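Long-range contact in D-alanyl-lipoteichoic acid synthetase (Streptococcus pneumoniae, PDB 3BMA), which probably takes part in attaching D-alanine to lipoteichoic acid during cell wall biogenesis, as a DltD family member of the SGNH hydrolase clan: residues Pro45-Ser50 and Lys100-Val105. The protein carries 1 engineered substitution. Sequence-based numbering, arbitrary orientation. Where two conformers were deposited one is given.
Sequences PFFGSS and KQVVYV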
ATOM      1  N   PRO C  45     -25.386 -27.543  -5.953  1.00 32.38           N
ATOM      2  CA  PRO C  45     -25.230 -27.294  -4.524  1.00 29.82           C
ATOM      3  C   PRO C  45     -26.418 -27.815  -3.721  1.00 32.36           C
ATOM      4  O   PRO C  45     -27.556 -27.383  -3.934  1.00 36.02           O
ATOM      5  CB  PRO C  45     -25.162 -25.761  -4.444  1.00 30.24           C
ATOM      6  CG  PRO C  45     -24.746 -25.323  -5.790  1.00 29.36           C
ATOM      7  CD  PRO C  45     -25.418 -26.282  -6.716  1.00 29.56           C
ATOM      8  N   PHE C  46     -26.141 -28.759  -2.825  1.00 33.96           N
ATOM      9  CA  PHE C  46     -27.135 -29.272  -1.888  1.00 32.41           C
ATOM     10  C   PHE C  46     -26.813 -28.762  -0.486  1.00 35.99           C
ATOM     11  O   PHE C  46     -26.050 -29.389   0.252  1.00 39.97           O
ATOM     12  CB  PHE C  46     -27.153 -30.804  -1.906  1.00 33.18           C
ATOM     13  CG  PHE C  46     -28.071 -31.409  -2.948  1.00 38.30           C
ATOM     14  CD1 PHE C  46     -28.054 -30.971  -4.273  1.00 40.43           C
ATOM     15  CD2 PHE C  46     -28.929 -32.449  -2.603  1.00 37.49           C
ATOM     16  CE1 PHE C  46     -28.890 -31.547  -5.229  1.00 43.61           C
ATOM     17  CE2 PHE C  46     -29.766 -33.036  -3.553  1.00 40.14           C
ATOM     18  CZ  PHE C  46     -29.747 -32.583  -4.868  1.00 33.77           C
ATOM     19  N   PHE C  47     -27.392 -27.619  -0.127  1.00 30.99           N
ATOM     20  CA  PHE C  47     -27.188 -27.022   1.188  1.00 33.07           C
ATOM     21  C   PHE C  47     -28.064 -27.664   2.259  1.00 37.74           C
ATOM     22  O   PHE C  47     -29.263 -27.849   2.058  1.00 39.72           O
ATOM     23  CB  PHE C  47     -27.517 -25.529   1.168  1.00 25.59           C
ATOM     24  CG  PHE C  47     -26.792 -24.742   0.118  1.00 21.48           C
ATOM     25  CD1 PHE C  47     -25.471 -24.359   0.303  1.00 27.62           C
ATOM     26  CD2 PHE C  47     -27.448 -24.333  -1.032  1.00 23.59           C
ATOM     27  CE1 PHE C  47     -24.801 -23.608  -0.651  1.00 33.64           C
ATOM     28  CE2 PHE C  47     -26.785 -23.579  -1.997  1.00 34.37           C
ATOM     29  CZ  PHE C  47     -25.457 -23.220  -1.808  1.00 28.48           C
ATOM     30  N   GLY C  48     -27.459 -27.964   3.406  1.00 43.13           N
ATOM     31  CA  GLY C  48     -28.183 -28.437   4.591  1.00 44.17           C
ATOM     32  C   GLY C  48     -27.275 -28.514   5.808  1.00 42.65           C
ATOM     33  O   GLY C  48     -26.210 -27.894   5.827  1.00 43.41           O
ATOM     34  N   SER C  49     -27.706 -29.254   6.830  1.00 41.08           N
ATOM     35  CA  SER C  49     -26.872 -29.500   8.007  0.50 37.63           C
ATOM     36  C   SER C  49     -26.356 -30.935   7.982  1.00 39.14           C
ATOM     37  O   SER C  49     -25.534 -31.279   7.129  1.00 43.32           O
ATOM     38  CB  SER C  49     -27.616 -29.187   9.311  0.50 35.77           C
ATOM     39  OG  SER C  49     -28.806 -29.945   9.434  0.50 37.36           O
ATOM     40  N   SER C  50     -26.843 -31.776   8.895  1.00 41.78           N
ATOM     41  CA  SER C  50     -26.430 -33.179   8.973  1.00 45.45           C
ATOM     42  C   SER C  50     -27.295 -34.077   8.087  1.00 45.47           C
ATOM     43  O   SER C  50     -27.192 -35.304   8.166  1.00 50.51           O
ATOM     44  CB  SER C  50     -26.507 -33.685  10.417  1.00 44.08           C
ATOM     45  OG  SER C  50     -26.332 -32.644  11.356  1.00 54.65           O
ATOM     46  N   LYS C 100     -28.330 -20.183 -11.256  1.00 35.82           N
ATOM     47  CA  LYS C 100     -28.306 -21.630 -11.086  1.00 37.81           C
ATOM     48  C   LYS C 100     -29.362 -22.185 -10.135  1.00 39.39           C
ATOM     49  O   LYS C 100     -29.974 -21.451  -9.374  1.00 35.36           O
ATOM     50  CB  LYS C 100     -26.899 -22.097 -10.700  1.00 41.04           C
ATOM     51  CG  LYS C 100     -26.179 -22.757 -11.862  1.00 52.60           C
ATOM     52  CD  LYS C 100     -24.779 -22.228 -12.056  1.00 59.31           C
ATOM     53  CE  LYS C 100     -24.236 -22.667 -13.408  1.00 65.10           C
ATOM     54  NZ  LYS C 100     -22.953 -21.992 -13.738  1.00 75.22           N
ATOM     55  N   GLN C 101     -29.591 -23.492 -10.212  1.00 41.43           N
ATOM     56  CA  GLN C 101     -30.516 -24.152  -9.301  1.00 40.80           C
ATOM     57  C   GLN C 101     -29.771 -24.717  -8.096  1.00 40.01           C
ATOM     58  O   GLN C 101     -28.677 -25.271  -8.240  1.00 40.19           O
ATOM     59  CB  GLN C 101     -31.282 -25.265 -10.017  1.00 40.06           C
ATOM     60  CG  GLN C 101     -32.332 -24.773 -11.004  1.00 39.31           C
ATOM     61  CD  GLN C 101     -33.145 -25.910 -11.603  1.00 41.64           C
ATOM     62  OE1 GLN C 101     -32.599 -26.941 -12.000  1.00 42.26           O
ATOM     63  NE2 GLN C 101     -34.456 -25.722 -11.674  1.00 34.61           N
ATOM     64  N   VAL C 102     -30.357 -24.552  -6.909  1.00 35.72           N
ATOM     65  CA  VAL C 102     -29.832 -25.164  -5.678  1.00 33.38           C
ATOM     66  C   VAL C 102     -30.929 -25.891  -4.870  1.00 34.24           C
ATOM     67  O   VAL C 102     -32.126 -25.702  -5.116  1.00 24.41           O
ATOM     68  CB  VAL C 102     -29.090 -24.138  -4.752  1.00 29.39           C
ATOM     69  CG1 VAL C 102     -28.046 -23.311  -5.518  1.00 25.12           C
ATOM     70  CG2 VAL C 102     -30.064 -23.228  -4.035  1.00 23.82           C
ATOM     71  N   VAL C 103     -30.500 -26.732  -3.927  1.00 33.96           N
ATOM     72  CA  VAL C 103     -31.383 -27.335  -2.924  1.00 30.46           C
ATOM     73  C   VAL C 103     -31.003 -26.759  -1.563  1.00 29.15           C
ATOM     74  O   VAL C 103     -29.836 -26.791  -1.176  1.00 34.30           O
ATOM     75  CB  VAL C 103     -31.253 -28.885  -2.891  1.00 28.31           C
ATOM     76  CG1 VAL C 103     -32.038 -29.480  -1.722  1.00 22.44           C
ATOM     77  CG2 VAL C 103     -31.719 -29.486  -4.195  1.00 21.40           C
ATOM     78  N   TYR C 104     -31.983 -26.217  -0.848  1.00 32.33           N
ATOM     79  CA  TYR C 104     -31.737 -25.635   0.464  1.00 29.25           C
ATOM     80  C   TYR C 104     -32.697 -26.208   1.503  1.00 31.14           C
ATOM     81  O   TYR C 104     -33.885 -25.904   1.488  1.00 29.34           O
ATOM     82  CB  TYR C 104     -31.851 -24.107   0.396  1.00 31.09           C
ATOM     83  CG  TYR C 104     -31.240 -23.393   1.576  1.00 33.58           C
ATOM     84  CD1 TYR C 104     -29.888 -23.055   1.580  1.00 33.66           C
ATOM     85  CD2 TYR C 104     -32.007 -23.051   2.687  1.00 39.40           C
ATOM     86  CE1 TYR C 104     -29.313 -22.407   2.659  1.00 34.32           C
ATOM     87  CE2 TYR C 104     -31.442 -22.402   3.774  1.00 37.76           C
ATOM     88  CZ  TYR C 104     -30.094 -22.081   3.749  1.00 36.50           C
ATOM     89  OH  TYR C 104     -29.525 -21.444   4.820  1.00 34.70           O
ATOM     90  N   VAL C 105     -32.174 -27.045   2.395  1.00 30.86           N
ATOM     91  CA  VAL C 105     -32.943 -27.575   3.523  1.00 25.64           C
ATOM     92  C   VAL C 105     -33.178 -26.471   4.556  1.00 32.22           C
ATOM     93  O   VAL C 105     -32.258 -25.724   4.877  1.00 37.64           O
ATOM     94  CB  VAL C 105     -32.211 -28.775   4.162  1.00 25.54           C
ATOM     95  CG1 VAL C 105     -32.835 -29.175   5.499  1.00 29.19           C
ATOM     96  CG2 VAL C 105     -32.212 -29.950   3.205  1.00 27.57           C
TER
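CG2 of Val103 lies over one face of the Phe46 ring, 3.8 Å from the ring centroid and 17° off the ring normal, a CH-pi contact displaced toward CE1 and CZ. The Phe47 ring meets Val102 edge-on instead: its CE2 lies 3.6 Å from Val102 CB. Against Tyr104 it is turned obliquely, and the tighter touch there is from the Phe47 CB to Tyr104 CD1. All of this belongs to two adjacent parallel strands of an alpha/beta fold: 101-105 is the middle strand of the five-strand parallel sheet and 43-47 its neighbour toward 72-76, and the 2-1-3-4-5 order fits the SGNH hydrolase clan. The parallel assignment rests on the N-to-C directions of 45-47 and 101-105, which differ by 14°, and on a register that pairs Phe46 with Val103 and Phe47 with Tyr104.

The two pairs occupy opposite faces. On the Phe46-Val103 side, helix 355-369 packs against both residues through Phe360, Leu368 and Val364, and Trp52 meets the Phe46 ring edge-to-face. On the other side, the Tyr104 hydroxyl is hydrogen-bonded to Ser83, while Met93 touches Phe47. In Val103, CG2 stands anti to the carbonyl carbon, beside the backbone N, which directs this methyl to the Phe46 face. Pro45 adds an apolar touch at the start of the pairing, CG to Val102 CG1.

The backbone ladder confirms the register. Val103 N donates to Pro45 O, and Phe47 N to Val103 O over 2.8 Å, more bent at 142°. Phe47 thus binds the second strand through both its N and its O, and the last rung runs from Val105 N to Phe47 O, 3.0 Å.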